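Local structure of type C neurotoxin (Clostridium botulinum, 3PME) at residues 113-116 with 117-121; 134-138 with 139-143; 4-7 with 8-11; 286-289 with 290-293; 75-79 with 80-84. The protein is the receptor-binding domain of a botulinum C/D mosaic neurotoxin, which probably attaches the toxin to nerve-cell membranes through gangliosides and phosphatidylethanolamine. All coordinates share one frame; numbering follows the deposited sequence.

Contact 1: 113-116 with 117-121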
loop_
_atom_site.group_PDB
_atom_site.type_symbol
_atom_site.label_atom_id
_atom_site.label_comp_id
_atom_site.label_asym_id
_atom_site.label_seq_id
_atom_site.Cartn_x
_atom_site.Cartn_y
_atom_site.Cartn_z
ATOM N N LEU A 113 -19.924 -17.402 -4.880
ATOM C CA LEU A 113 -21.347 -17.343 -4.562
ATOM C C LEU A 113 -21.931 -18.701 -4.897
ATOM O O LEU A 113 -21.764 -19.191 -6.018
ATOM C CB LEU A 113 -22.063 -16.263 -5.381
ATOM C CG LEU A 113 -23.536 -16.032 -5.015
ATOM C CD1 LEU A 113 -23.653 -15.445 -3.609
ATOM C CD2 LEU A 113 -24.228 -15.100 -6.026
ATOM N N GLN A 114 -22.610 -19.315 -3.931
ATOM C CA GLN A 114 -23.019 -20.710 -4.079
ATOM C C GLN A 114 -24.498 -20.904 -3.785
ATOM O O GLN A 114 -25.000 -20.452 -2.750
ATOM C CB GLN A 114 -22.169 -21.580 -3.163
ATOM C CG GLN A 114 -22.454 -23.059 -3.249
ATOM C CD GLN A 114 -21.323 -23.849 -2.640
ATOM O OE1 GLN A 114 -20.194 -23.808 -3.136
ATOM N NE2 GLN A 114 -21.606 -24.554 -1.557
ATOM N N ASP A 115 -25.192 -21.583 -4.700
ATOM C CA ASP A 115 -26.631 -21.799 -4.558
ATOM C C ASP A 115 -26.984 -23.045 -3.747
ATOM O O ASP A 115 -26.108 -23.770 -3.259
ATOM C CB ASP A 115 -27.344 -21.770 -5.926
ATOM C CG ASP A 115 -27.107 -23.028 -6.785
ATOM O OD1 ASP A 115 -26.685 -24.088 -6.286
ATOM O OD2 ASP A 115 -27.411 -22.952 -7.999
ATOM N N ILE A 116 -28.283 -23.294 -3.614
ATOM C CA ILE A 116 -28.737 -24.355 -2.720
ATOM C C ILE A 116 -28.494 -25.771 -3.256
ATOM O O ILE A 116 -28.690 -26.753 -2.534
ATOM C CB ILE A 116 -30.208 -24.137 -2.286
ATOM C CG1 ILE A 116 -31.100 -23.833 -3.494
ATOM C CG2 ILE A 116 -30.293 -22.984 -1.296
ATOM C CD1 ILE A 116 -31.385 -25.036 -4.385
ATOM N N ASN A 117 -28.039 -25.866 -4.503
ATOM C CA ASN A 117 -27.621 -27.147 -5.074
ATOM C C ASN A 117 -26.102 -27.314 -5.069
ATOM O O ASN A 117 -25.566 -28.228 -5.698
ATOM C CB ASN A 117 -28.161 -27.300 -6.497
ATOM C CG ASN A 117 -29.665 -27.421 -6.529
ATOM O OD1 ASN A 117 -30.334 -26.787 -7.340
ATOM N ND2 ASN A 117 -30.206 -28.217 -5.619
ATOM N N ARG A 118 -25.415 -26.414 -4.371
ATOM C CA ARG A 118 -23.956 -26.426 -4.303
ATOM C C ARG A 118 -23.274 -26.049 -5.621
ATOM O O ARG A 118 -22.066 -26.214 -5.766
ATOM C CB ARG A 118 -23.450 -27.775 -3.792
ATOM C CG ARG A 118 -23.887 -28.070 -2.365
ATOM C CD ARG A 118 -23.300 -29.373 -1.845
ATOM N NE ARG A 118 -23.028 -29.290 -0.411
ATOM C CZ ARG A 118 -21.956 -28.700 0.109
ATOM N NH1 ARG A 118 -21.055 -28.140 -0.689
ATOM N NH2 ARG A 118 -21.784 -28.662 1.426
ATOM N N LYS A 119 -24.042 -25.537 -6.575
ATOM C CA LYS A 119 -23.456 -24.964 -7.781
ATOM C C LYS A 119 -22.909 -23.584 -7.422
ATOM O O LYS A 119 -23.531 -22.843 -6.661
ATOM C CB LYS A 119 -24.511 -24.868 -8.884
ATOM C CG LYS A 119 -24.047 -24.197 -10.168
ATOM C CD LYS A 119 -25.190 -24.075 -11.180
ATOM C CE LYS A 119 -24.759 -23.280 -12.408
ATOM N NZ LYS A 119 -25.903 -22.981 -13.320
ATOM N N TYR A 120 -21.742 -23.230 -7.939
ATOM C CA TYR A 120 -21.179 -21.932 -7.589
ATOM C C TYR A 120 -20.604 -21.185 -8.786
ATOM O O TYR A 120 -20.335 -21.770 -9.844
ATOM C CB TYR A 120 -20.118 -22.062 -6.495
ATOM C CG TYR A 120 -18.854 -22.739 -6.954
ATOM C CD1 TYR A 120 -18.741 -24.121 -6.940
ATOM C CD2 TYR A 120 -17.777 -21.993 -7.405
ATOM C CE1 TYR A 120 -17.587 -24.743 -7.361
ATOM C CE2 TYR A 120 -16.611 -22.607 -7.820
ATOM C CZ TYR A 120 -16.526 -23.980 -7.798
ATOM O OH TYR A 120 -15.375 -24.600 -8.221
ATOM N N LYS A 121 -20.464 -19.879 -8.616
ATOM C CA LYS A 121 -19.771 -19.023 -9.578
ATOM C C LYS A 121 -18.687 -18.290 -8.813
ATOM O O LYS A 121 -18.814 -18.075 -7.609
ATOM C CB LYS A 121 -20.727 -18.006 -10.207
ATOM C CG LYS A 121 -21.881 -18.621 -10.982
ATOM C CD LYS A 121 -21.373 -19.478 -12.129
ATOM C CE LYS A 121 -22.511 -19.900 -13.052
ATOM N NZ LYS A 121 -22.835 -18.824 -14.035
HETATM O O HOH W 1 -19.646 -25.833 0.615
#
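Leu113 pairs with Lys121 in an antiparallel hydrogen-bonded pair, and Gln114 with Tyr120 in a non-hydrogen-bonded one; a type I beta turn from Asp115 to Arg118 joins strands 108-114 and 120-126 as a beta hairpin. One hydrogen bond of the ladder joins Leu113 N to Lys121 O at 3.0 Å. Asp115 N to Lys119 O, 2.9 Å, is the last rung before the turn, and Arg118 N closes the turn on Asp115 O.

The Asp115 carboxylate folds back over this loop. Its CG stands between the backbone N and the carbonyl carbon, chi1 74°, which brings OD1 over the turn. There Asp115 OD1 accepts from Asn117 N at 2.9 Å, an Asx turn, and from Lys119 N at 3.0 Å. The donors come from opposite faces of the carboxylate plane. OD2 lies against Lys119 CB and bonds to Asp171 N.

Gln114 and Tyr120 share one face of the hairpin. The Gln114 amide plane is turned 49° from the ring, with Gln114 OE1 3.8 Å from Tyr120 CB. A water accepts from Gln114 NE2 and Arg118 NH1, and NE2 also bonds to Asn97 O. Ile116 CD1 lies beside the Asn117 amide, 3.6 Å from Asn117 OD1.

The buried carboxylate takes two loop N-H groups on one oxygen and reaches a neighbouring loop with the other. These bonds probably stabilise its negative charge and limit its rotation.

Contact 2: 134-138 with 139-143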
loop_
_atom_site.group_PDB
_atom_site.type_symbol
_atom_site.label_atom_id
_atom_site.label_comp_id
_atom_site.label_asym_id
_atom_site.label_seq_id
_atom_site.Cartn_x
_atom_site.Cartn_y
_atom_site.Cartn_z
ATOM N N THR A 134 5.811 -5.766 -9.456
ATOM C CA THR A 134 4.781 -5.004 -10.149
ATOM C C THR A 134 3.393 -5.430 -9.671
ATOM O O THR A 134 2.394 -4.765 -9.950
ATOM C CB THR A 134 4.867 -5.193 -11.679
ATOM O OG1 THR A 134 4.462 -6.525 -12.029
ATOM C CG2 THR A 134 6.288 -4.951 -12.169
ATOM N N GLY A 135 3.337 -6.552 -8.960
ATOM C CA GLY A 135 2.088 -7.054 -8.415
ATOM C C GLY A 135 1.753 -6.492 -7.043
ATOM O O GLY A 135 2.348 -5.504 -6.602
ATOM N N TYR A 136 0.820 -7.148 -6.354
ATOM C CA TYR A 136 0.302 -6.650 -5.082
ATOM C C TYR A 136 0.664 -7.522 -3.884
ATOM O O TYR A 136 0.034 -7.413 -2.834
ATOM C CB TYR A 136 -1.229 -6.540 -5.130
ATOM C CG TYR A 136 -1.795 -5.739 -6.283
ATOM C CD1 TYR A 136 -2.066 -4.385 -6.149
ATOM C CD2 TYR A 136 -2.069 -6.352 -7.500
ATOM C CE1 TYR A 136 -2.595 -3.655 -7.211
ATOM C CE2 TYR A 136 -2.596 -5.637 -8.560
ATOM C CZ TYR A 136 -2.855 -4.292 -8.408
ATOM O OH TYR A 136 -3.377 -3.594 -9.477
ATOM N N THR A 137 1.661 -8.392 -4.023
ATOM C CA THR A 137 2.066 -9.216 -2.889
ATOM C C THR A 137 2.451 -8.328 -1.696
ATOM O O THR A 137 3.312 -7.460 -1.815
ATOM C CB THR A 137 3.241 -10.145 -3.251
ATOM O OG1 THR A 137 2.847 -11.024 -4.314
ATOM C CG2 THR A 137 3.619 -10.984 -2.042
ATOM N N ASN A 138 1.794 -8.565 -0.557
ATOM C CA ASN A 138 1.969 -7.803 0.680
ATOM C C ASN A 138 1.700 -6.305 0.574
ATOM O O ASN A 138 2.191 -5.520 1.399
ATOM C CB ASN A 138 3.360 -8.029 1.298
ATOM C CG ASN A 138 3.405 -7.639 2.762
ATOM O OD1 ASN A 138 2.490 -7.970 3.523
ATOM N ND2 ASN A 138 4.484 -6.958 3.174
ATOM N N LYS A 139 0.925 -5.903 -0.429
ATOM C CA LYS A 139 0.546 -4.506 -0.590
ATOM C C LYS A 139 -0.943 -4.376 -0.323
ATOM O O LYS A 139 -1.717 -5.245 -0.710
ATOM C CB LYS A 139 0.848 -4.009 -2.009
ATOM C CG LYS A 139 2.316 -4.034 -2.350
ATOM C CD LYS A 139 2.579 -3.471 -3.725
ATOM C CE LYS A 139 4.063 -3.594 -4.063
ATOM N NZ LYS A 139 4.301 -3.367 -5.513
ATOM N N TRP A 140 -1.342 -3.318 0.366
ATOM C CA TRP A 140 -2.774 -3.053 0.522
ATOM C C TRP A 140 -3.396 -2.791 -0.840
ATOM O O TRP A 140 -2.913 -1.939 -1.580
ATOM C CB TRP A 140 -2.988 -1.798 1.346
ATOM C CG TRP A 140 -2.670 -1.915 2.811
ATOM C CD1 TRP A 140 -1.540 -1.480 3.451
ATOM C CD2 TRP A 140 -3.512 -2.471 3.823
ATOM N NE1 TRP A 140 -1.635 -1.734 4.801
ATOM C CE2 TRP A 140 -2.842 -2.329 5.056
ATOM C CE3 TRP A 140 -4.781 -3.063 3.807
ATOM C CZ2 TRP A 140 -3.386 -2.783 6.260
ATOM C CZ3 TRP A 140 -5.324 -3.496 5.002
ATOM C CH2 TRP A 140 -4.629 -3.355 6.209
ATOM N N PHE A 141 -4.475 -3.502 -1.163
ATOM C CA PHE A 141 -5.289 -3.115 -2.317
ATOM C C PHE A 141 -6.768 -3.122 -1.955
ATOM O O PHE A 141 -7.180 -3.817 -1.027
ATOM C CB PHE A 141 -4.975 -3.938 -3.581
ATOM C CG PHE A 141 -5.209 -5.420 -3.447
ATOM C CD1 PHE A 141 -4.218 -6.255 -2.952
ATOM C CD2 PHE A 141 -6.392 -6.002 -3.906
ATOM C CE1 PHE A 141 -4.414 -7.628 -2.861
ATOM C CE2 PHE A 141 -6.600 -7.377 -3.832
ATOM C CZ PHE A 141 -5.610 -8.197 -3.311
ATOM N N PHE A 142 -7.531 -2.297 -2.661
ATOM C CA PHE A 142 -8.952 -2.086 -2.375
ATOM C C PHE A 142 -9.817 -3.002 -3.244
ATOM O O PHE A 142 -9.722 -2.999 -4.481
ATOM C CB PHE A 142 -9.309 -0.619 -2.611
ATOM C CG PHE A 142 -10.754 -0.292 -2.347
ATOM C CD1 PHE A 142 -11.321 -0.553 -1.106
ATOM C CD2 PHE A 142 -11.533 0.294 -3.338
ATOM C CE1 PHE A 142 -12.659 -0.246 -0.855
ATOM C CE2 PHE A 142 -12.860 0.608 -3.094
ATOM C CZ PHE A 142 -13.424 0.339 -1.852
ATOM N N VAL A 143 -10.652 -3.788 -2.580
ATOM C CA VAL A 143 -11.528 -4.735 -3.268
ATOM C C VAL A 143 -12.965 -4.256 -3.180
ATOM O O VAL A 143 -13.407 -3.749 -2.139
ATOM C CB VAL A 143 -11.430 -6.142 -2.634
ATOM C CG1 VAL A 143 -12.433 -7.119 -3.278
ATOM C CG2 VAL A 143 -10.000 -6.675 -2.738
HETATM O O HOH W 2 -1.640 -7.985 -0.729
#
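Tyr136 and Lys139 are joined by backbone hydrogen bonding: Lys139 N donates to Tyr136 O at 3.0 Å and closes a type II beta turn. A water donates to both Tyr136 O and Lys139 O, 2.7 Å from each, and so bridges the two carbonyls.

The Lys139 ammonium group adds a side-chain hydrogen bond. The lysine chain is extended beyond CG and runs back beside the turn, with Lys139 CD 3.5 Å from Gly135 O. Lys139 NZ donates to Gly135 O at 3.1 Å, nearly in line with the C=O bond. It also bonds to His133 O, so the ammonium group is held by two carbonyls of the preceding loop.

The apolar part is Tyr136 against Phe141. Tyr136 CB touches Phe141 CD1 at 3.7 Å. The ring planes are 51° apart, an oblique pairing.

The turn leads into strand 141-148, which lies beside strand 68-77 in the sheet. Phe141 packs on Ile75 and Ile157, and Thr137 touches helix 79-82.

Contact 3: 4-7 with 8-11; sequences DSKI and LSLQ
Ile7 and Leu8 form a classic beta bulge in the first strand of the domain: both backbones hydrogen-bond to the single residue Ile200 of strand 193-201. The chain turns a corner at Ile7. The side chains of these two neighbours cross at about a right angle, and Ile7 CD1 comes within 4.0 Å of Leu8 CB. Both pack on Ile200, and Leu8 also reaches Ile179.

The bulge sits near the start of strand 6-13, which pairs with strands 16-19 and 193-201 in an antiparallel sheet. This sheet belongs to the concanavalin-like N-terminal half of the receptor-binding domain.

Lys6 spans the corner. Its CG is anti to the backbone N, chi1 -160°, and Lys6 CG lies 3.4 Å from Leu8 O. The chain then bends at chi3, 53°, which carries the amine over Ser9. On the way, Lys6 CD packs against Ser9 CB at 3.6 Å. At the end, Lys6 NZ gives Ser9 OG a weak hydrogen bond of 3.4 Å. The stronger partner of this hydroxyl is Asn199 OD1, on strand 193-201. Lys6 also touches Asn199.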
loop_
_atom_site.group_PDB
_atom_site.type_symbol
_atom_site.label_atom_id
_atom_site.label_comp_id
_atom_site.label_asym_id
_atom_site.label_seq_id
_atom_site.Cartn_x
_atom_site.Cartn_y
_atom_site.Cartn_z
ATOM N N ASP A 4 -25.632 5.777 3.289
ATOM C CA ASP A 4 -27.040 5.509 3.569
ATOM C C ASP A 4 -27.441 4.060 3.293
ATOM O O ASP A 4 -28.428 3.568 3.844
ATOM C CB ASP A 4 -27.945 6.452 2.773
ATOM C CG ASP A 4 -28.101 7.813 3.433
ATOM O OD1 ASP A 4 -28.051 7.887 4.681
ATOM O OD2 ASP A 4 -28.286 8.809 2.700
ATOM N N SER A 5 -26.686 3.378 2.435
ATOM C CA SER A 5 -27.011 2.000 2.081
ATOM C C SER A 5 -26.100 1.005 2.789
ATOM O O SER A 5 -26.151 -0.187 2.519
ATOM C CB SER A 5 -26.913 1.800 0.572
ATOM O OG SER A 5 -25.591 2.046 0.118
ATOM N N LYS A 6 -25.266 1.502 3.693
ATOM C CA LYS A 6 -24.356 0.636 4.435
ATOM C C LYS A 6 -25.133 -0.153 5.489
ATOM O O LYS A 6 -25.753 0.440 6.375
ATOM C CB LYS A 6 -23.254 1.477 5.081
ATOM C CG LYS A 6 -22.011 0.705 5.459
ATOM C CD LYS A 6 -20.779 1.614 5.492
ATOM C CE LYS A 6 -21.006 2.826 6.371
ATOM N NZ LYS A 6 -19.757 3.640 6.531
ATOM N N ILE A 7 -25.120 -1.479 5.394
ATOM C CA ILE A 7 -25.817 -2.307 6.378
ATOM C C ILE A 7 -24.851 -3.017 7.330
ATOM O O ILE A 7 -25.269 -3.683 8.270
ATOM C CB ILE A 7 -26.810 -3.302 5.726
ATOM C CG1 ILE A 7 -26.096 -4.269 4.783
ATOM C CG2 ILE A 7 -27.911 -2.546 4.989
ATOM C CD1 ILE A 7 -25.458 -5.437 5.488
ATOM N N LEU A 8 -23.554 -2.872 7.070
ATOM C CA LEU A 8 -22.529 -3.364 7.984
ATOM C C LEU A 8 -21.277 -2.543 7.757
ATOM O O LEU A 8 -20.876 -2.321 6.622
ATOM C CB LEU A 8 -22.239 -4.851 7.751
ATOM C CG LEU A 8 -21.121 -5.427 8.624
ATOM C CD1 LEU A 8 -21.549 -5.452 10.082
ATOM C CD2 LEU A 8 -20.752 -6.832 8.169
ATOM N N SER A 9 -20.678 -2.050 8.835
ATOM C CA SER A 9 -19.453 -1.281 8.733
ATOM C C SER A 9 -18.593 -1.564 9.957
ATOM O O SER A 9 -18.863 -1.054 11.054
ATOM C CB SER A 9 -19.773 0.217 8.625
ATOM O OG SER A 9 -18.617 0.968 8.295
ATOM N N LEU A 10 -17.563 -2.392 9.780
ATOM C CA LEU A 10 -16.693 -2.735 10.895
ATOM C C LEU A 10 -15.672 -1.629 11.078
ATOM O O LEU A 10 -14.826 -1.383 10.214
ATOM C CB LEU A 10 -15.998 -4.080 10.677
ATOM C CG LEU A 10 -16.905 -5.294 10.480
ATOM C CD1 LEU A 10 -16.036 -6.532 10.264
ATOM C CD2 LEU A 10 -17.839 -5.483 11.676
ATOM N N GLN A 11 -15.774 -0.938 12.207
ATOM C CA GLN A 11 -14.869 0.159 12.495
ATOM C C GLN A 11 -14.418 0.091 13.937
ATOM O O GLN A 11 -15.093 -0.478 14.789
ATOM C CB GLN A 11 -15.536 1.501 12.206
ATOM C CG GLN A 11 -15.875 1.705 10.738
ATOM C CD GLN A 11 -16.348 3.108 10.443
ATOM O OE1 GLN A 11 -16.083 3.655 9.370
ATOM N NE2 GLN A 11 -17.052 3.706 11.397
#

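Contact 4: 286-289 with 290-293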
loop_
_atom_site.group_PDB
_atom_site.type_symbol
_atom_site.label_atom_id
_atom_site.label_comp_id
_atom_site.label_asym_id
_atom_site.label_seq_id
_atom_site.Cartn_x
_atom_site.Cartn_y
_atom_site.Cartn_z
ATOM N N ARG A 286 2.849 10.237 11.367
ATOM C CA ARG A 286 2.624 10.071 9.931
ATOM C C ARG A 286 3.164 11.239 9.134
ATOM O O ARG A 286 3.060 12.398 9.552
ATOM C CB ARG A 286 1.136 9.880 9.630
ATOM C CG ARG A 286 0.564 8.588 10.165
ATOM C CD ARG A 286 -0.936 8.536 9.944
ATOM N NE ARG A 286 -1.460 7.198 10.197
ATOM C CZ ARG A 286 -2.713 6.825 9.936
ATOM N NH1 ARG A 286 -3.571 7.700 9.436
ATOM N NH2 ARG A 286 -3.104 5.584 10.191
ATOM N N ILE A 287 3.747 10.925 7.981
ATOM C CA ILE A 287 4.229 11.939 7.060
ATOM C C ILE A 287 3.117 12.306 6.091
ATOM O O ILE A 287 2.553 11.442 5.416
ATOM C CB ILE A 287 5.469 11.456 6.306
ATOM C CG1 ILE A 287 6.586 11.154 7.315
ATOM C CG2 ILE A 287 5.925 12.517 5.314
ATOM C CD1 ILE A 287 7.854 10.577 6.693
ATOM N N LEU A 288 2.789 13.586 6.042
ATOM C CA LEU A 288 1.654 14.057 5.262
ATOM C C LEU A 288 2.068 14.747 3.979
ATOM O O LEU A 288 3.156 15.294 3.859
ATOM C CB LEU A 288 0.801 15.021 6.094
ATOM C CG LEU A 288 0.283 14.463 7.414
ATOM C CD1 LEU A 288 -0.675 15.458 8.067
ATOM C CD2 LEU A 288 -0.392 13.107 7.236
ATOM N N ASN A 289 1.165 14.708 3.013
ATOM C CA ASN A 289 1.312 15.453 1.789
ATOM C C ASN A 289 1.707 16.918 2.024
ATOM O O ASN A 289 1.002 17.661 2.717
ATOM C CB ASN A 289 -0.018 15.345 1.029
ATOM C CG ASN A 289 0.011 16.041 -0.298
ATOM O OD1 ASN A 289 0.911 15.830 -1.111
ATOM N ND2 ASN A 289 -0.986 16.890 -0.536
ATOM N N GLY A 290 2.844 17.322 1.456
ATOM C CA GLY A 290 3.354 18.672 1.606
ATOM C C GLY A 290 4.286 18.925 2.790
ATOM O O GLY A 290 4.797 20.036 2.951
ATOM N N ASP A 291 4.502 17.920 3.628
ATOM C CA ASP A 291 5.378 18.099 4.793
ATOM C C ASP A 291 6.803 18.444 4.361
ATOM O O ASP A 291 7.294 17.923 3.351
ATOM C CB ASP A 291 5.405 16.836 5.666
ATOM C CG ASP A 291 4.266 16.776 6.675
ATOM O OD1 ASP A 291 3.527 17.778 6.808
ATOM O OD2 ASP A 291 4.129 15.730 7.351
ATOM N N ASP A 292 7.458 19.314 5.138
ATOM C CA ASP A 292 8.874 19.638 4.954
ATOM C C ASP A 292 9.694 18.645 5.770
ATOM O O ASP A 292 9.479 18.485 6.974
ATOM C CB ASP A 292 9.189 21.055 5.454
ATOM C CG ASP A 292 8.962 22.130 4.394
ATOM O OD1 ASP A 292 8.419 21.827 3.310
ATOM O OD2 ASP A 292 9.346 23.292 4.640
ATOM N N ILE A 293 10.655 18.006 5.115
ATOM C CA ILE A 293 11.357 16.872 5.698
ATOM C C ILE A 293 12.857 16.947 5.424
ATOM O O ILE A 293 13.304 17.707 4.560
ATOM C CB ILE A 293 10.821 15.548 5.126
ATOM C CG1 ILE A 293 11.128 15.459 3.631
ATOM C CG2 ILE A 293 9.333 15.460 5.352
ATOM C CD1 ILE A 293 10.768 14.106 3.005
HETATM O O HOH W 3 1.684 18.998 5.251
#
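Leu288 and Asp291 are tied by two hydrogen bonds that run in opposite directions. In the first, Asp291 N donates to Leu288 O at 3.0 Å and closes a type II beta turn. Gly290 holds the third position with a positive phi of 90°, as the third residue of a type II turn usually does. In the second, Leu288 N donates to Asp291 OD2 at 2.8 Å. This bond is nearly straight, 169° at the hydrogen, yet it meets OD2 from above the carboxylate plane. Asp291 CG lies anti to its own carbonyl carbon, chi1 -85°, and the carboxylate folds back over the turn. Asn289 OD1 bonds to Asn347 N, which ties the turn to strand 343-347.

One water adds a bridge. It donates to Asn289 O at 2.9 Å and to Asp291 OD1 at 2.7 Å. Both carboxylate oxygens are therefore used on the turn.

The ionic part involves Lys281, whose NZ makes a salt bridge with Asp291 OD2.

Van der Waals contacts are few. Leu288 CB lies 3.6 Å from Asp291 OD2, and the two side chains meet at a slant.

Asp291 OD2 receives a backbone N-H and a lysine ammonium group. These two donors would favour the charged carboxylate and probably restrict its rotation. This probably steadies the turn that leads into strand 292-299 of the trefoil-type half.

Contact 5: 75-79 with 80-84; sequences IKISK and DLTNS
Ser78 OG stands between its backbone N and carbonyl carbon, chi1 78°, and from there faces Leu81 N. Thr82 OG1 lies beside its own backbone N, chi1 -62°, and turns back to the preceding turn of chain. The first torsion gives a capping bond: Leu81 N donates to Ser78 OG at 3.3 Å. The serine hydroxyl also bonds to Asn190 O and Met192 N.

Ser78 O accepts twice: from Thr82 N, the backbone bond of the helix, and from Thr82 OG1, which its chi1 turns toward that oxygen. Thr82 N donates to Ser78 O at 2.9 Å. Thr82 OG1 reaches Ser78 O at 2.8 Å, from above the carbonyl plane. Thr82 OG1 has a further partner in Tyr127 OH. Asn83 N then bonds to Lys79 O at 2.9 Å.

The apolar contact is Ile77 CG2 on Leu81 CG, 3.9 Å; the same Ile77 methyl lies 3.5 Å from Thr82 OG1. Lys79 NZ bonds to Val413 O, and the lysine makes a cation-pi contact with Trp412.

This is a serine N-cap on the short helix 79-82, placed where strand 68-77 leaves the sheet of the concanavalin-like half.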
loop_
_atom_site.group_PDB
_atom_site.type_symbol
_atom_site.label_atom_id
_atom_site.label_comp_id
_atom_site.label_asym_id
_atom_site.label_seq_id
_atom_site.Cartn_x
_atom_site.Cartn_y
_atom_site.Cartn_z
ATOM N N ILE A 75 -7.301 -5.285 1.525
ATOM C CA ILE A 75 -6.626 -6.479 1.998
ATOM C C ILE A 75 -5.123 -6.386 1.684
ATOM O O ILE A 75 -4.713 -5.726 0.721
ATOM C CB ILE A 75 -7.274 -7.754 1.383
ATOM C CG1 ILE A 75 -6.797 -9.030 2.093
ATOM C CG2 ILE A 75 -7.077 -7.794 -0.142
ATOM C CD1 ILE A 75 -7.693 -10.246 1.807
ATOM N N LYS A 76 -4.328 -7.048 2.519
ATOM C CA LYS A 76 -2.871 -7.056 2.412
ATOM C C LYS A 76 -2.450 -8.466 2.805
ATOM O O LYS A 76 -2.708 -8.897 3.929
ATOM C CB LYS A 76 -2.272 -6.021 3.369
ATOM C CG LYS A 76 -0.756 -6.028 3.434
ATOM C CD LYS A 76 -0.278 -4.856 4.288
ATOM C CE LYS A 76 1.252 -4.849 4.446
ATOM N NZ LYS A 76 1.696 -5.926 5.373
ATOM N N ILE A 77 -1.844 -9.199 1.872
ATOM C CA ILE A 77 -1.577 -10.624 2.046
ATOM C C ILE A 77 -0.063 -10.881 2.042
ATOM O O ILE A 77 0.623 -10.528 1.097
ATOM C CB ILE A 77 -2.286 -11.467 0.962
ATOM C CG1 ILE A 77 -3.778 -11.125 0.920
ATOM C CG2 ILE A 77 -2.117 -12.952 1.237
ATOM C CD1 ILE A 77 -4.436 -11.479 -0.401
ATOM N N SER A 78 0.454 -11.476 3.111
ATOM C CA SER A 78 1.896 -11.668 3.233
ATOM C C SER A 78 2.501 -12.440 2.065
ATOM O O SER A 78 1.817 -13.193 1.369
ATOM C CB SER A 78 2.243 -12.351 4.561
ATOM O OG SER A 78 1.987 -13.749 4.510
ATOM N N LYS A 79 3.792 -12.239 1.848
ATOM C CA LYS A 79 4.499 -12.957 0.797
ATOM C C LYS A 79 4.391 -14.472 0.963
ATOM O O LYS A 79 4.118 -15.187 -0.005
ATOM C CB LYS A 79 5.970 -12.530 0.756
ATOM C CG LYS A 79 6.817 -13.369 -0.194
ATOM C CD LYS A 79 8.272 -12.877 -0.274
ATOM C CE LYS A 79 8.951 -12.900 1.080
ATOM N NZ LYS A 79 10.410 -12.575 0.990
ATOM N N ASP A 80 4.595 -14.975 2.177
ATOM C CA ASP A 80 4.576 -16.424 2.383
ATOM C C ASP A 80 3.194 -17.033 2.144
ATOM O O ASP A 80 3.090 -18.166 1.679
ATOM C CB ASP A 80 5.101 -16.810 3.769
ATOM C CG ASP A 80 6.621 -16.737 3.864
ATOM O OD1 ASP A 80 7.248 -16.127 2.981
ATOM O OD2 ASP A 80 7.188 -17.289 4.830
ATOM N N LEU A 81 2.135 -16.285 2.454
ATOM C CA LEU A 81 0.789 -16.780 2.212
ATOM C C LEU A 81 0.494 -16.712 0.717
ATOM O O LEU A 81 -0.113 -17.620 0.151
ATOM C CB LEU A 81 -0.226 -15.968 3.005
ATOM C CG LEU A 81 -1.681 -16.418 2.950
ATOM C CD1 LEU A 81 -1.758 -17.919 3.148
ATOM C CD2 LEU A 81 -2.469 -15.683 4.020
ATOM N N THR A 82 0.951 -15.643 0.074
ATOM C CA THR A 82 0.749 -15.442 -1.360
ATOM C C THR A 82 1.443 -16.524 -2.186
ATOM O O THR A 82 0.910 -16.992 -3.195
ATOM C CB THR A 82 1.272 -14.058 -1.790
ATOM O OG1 THR A 82 0.526 -13.043 -1.102
ATOM C CG2 THR A 82 1.130 -13.860 -3.302
ATOM N N ASN A 83 2.627 -16.921 -1.729
ATOM C CA ASN A 83 3.453 -17.921 -2.407
ATOM C C ASN A 83 2.871 -19.329 -2.344
ATOM O O ASN A 83 3.233 -20.202 -3.133
ATOM C CB ASN A 83 4.861 -17.909 -1.799
ATOM C CG ASN A 83 5.819 -18.848 -2.506
ATOM O OD1 ASN A 83 6.018 -18.752 -3.721
ATOM N ND2 ASN A 83 6.435 -19.756 -1.744
ATOM N N SER A 84 1.964 -19.552 -1.404
ATOM C CA SER A 84 1.359 -20.868 -1.225
ATOM C C SER A 84 0.419 -21.257 -2.372
ATOM O O SER A 84 -0.402 -20.455 -2.823
ATOM C CB SER A 84 0.610 -20.917 0.104
ATOM O OG SER A 84 0.004 -22.178 0.294
#

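How the contacts relate
From the N terminus the contacts come in the order 3, 5, 1, 2, 4. They follow in series; none nests in or crosses another. Each closes a short local turn, corner or cap. Contacts 3, 5 and 2 reach the same antiparallel sheet. Contacts 5 and 2 touch: Phe141 N meets Ile75 O at 2.9 Å, a probable hydrogen bond between neighbouring strands, and Asn138 OD1 probably bonds to Lys76 NZ. Contact 1 closes the hairpin of strands 108-114 and 120-126 in a second sheet. Contact 4 lies in the trefoil-type half, its centre about 49 Å from that of contact 1, across the centre of the chain.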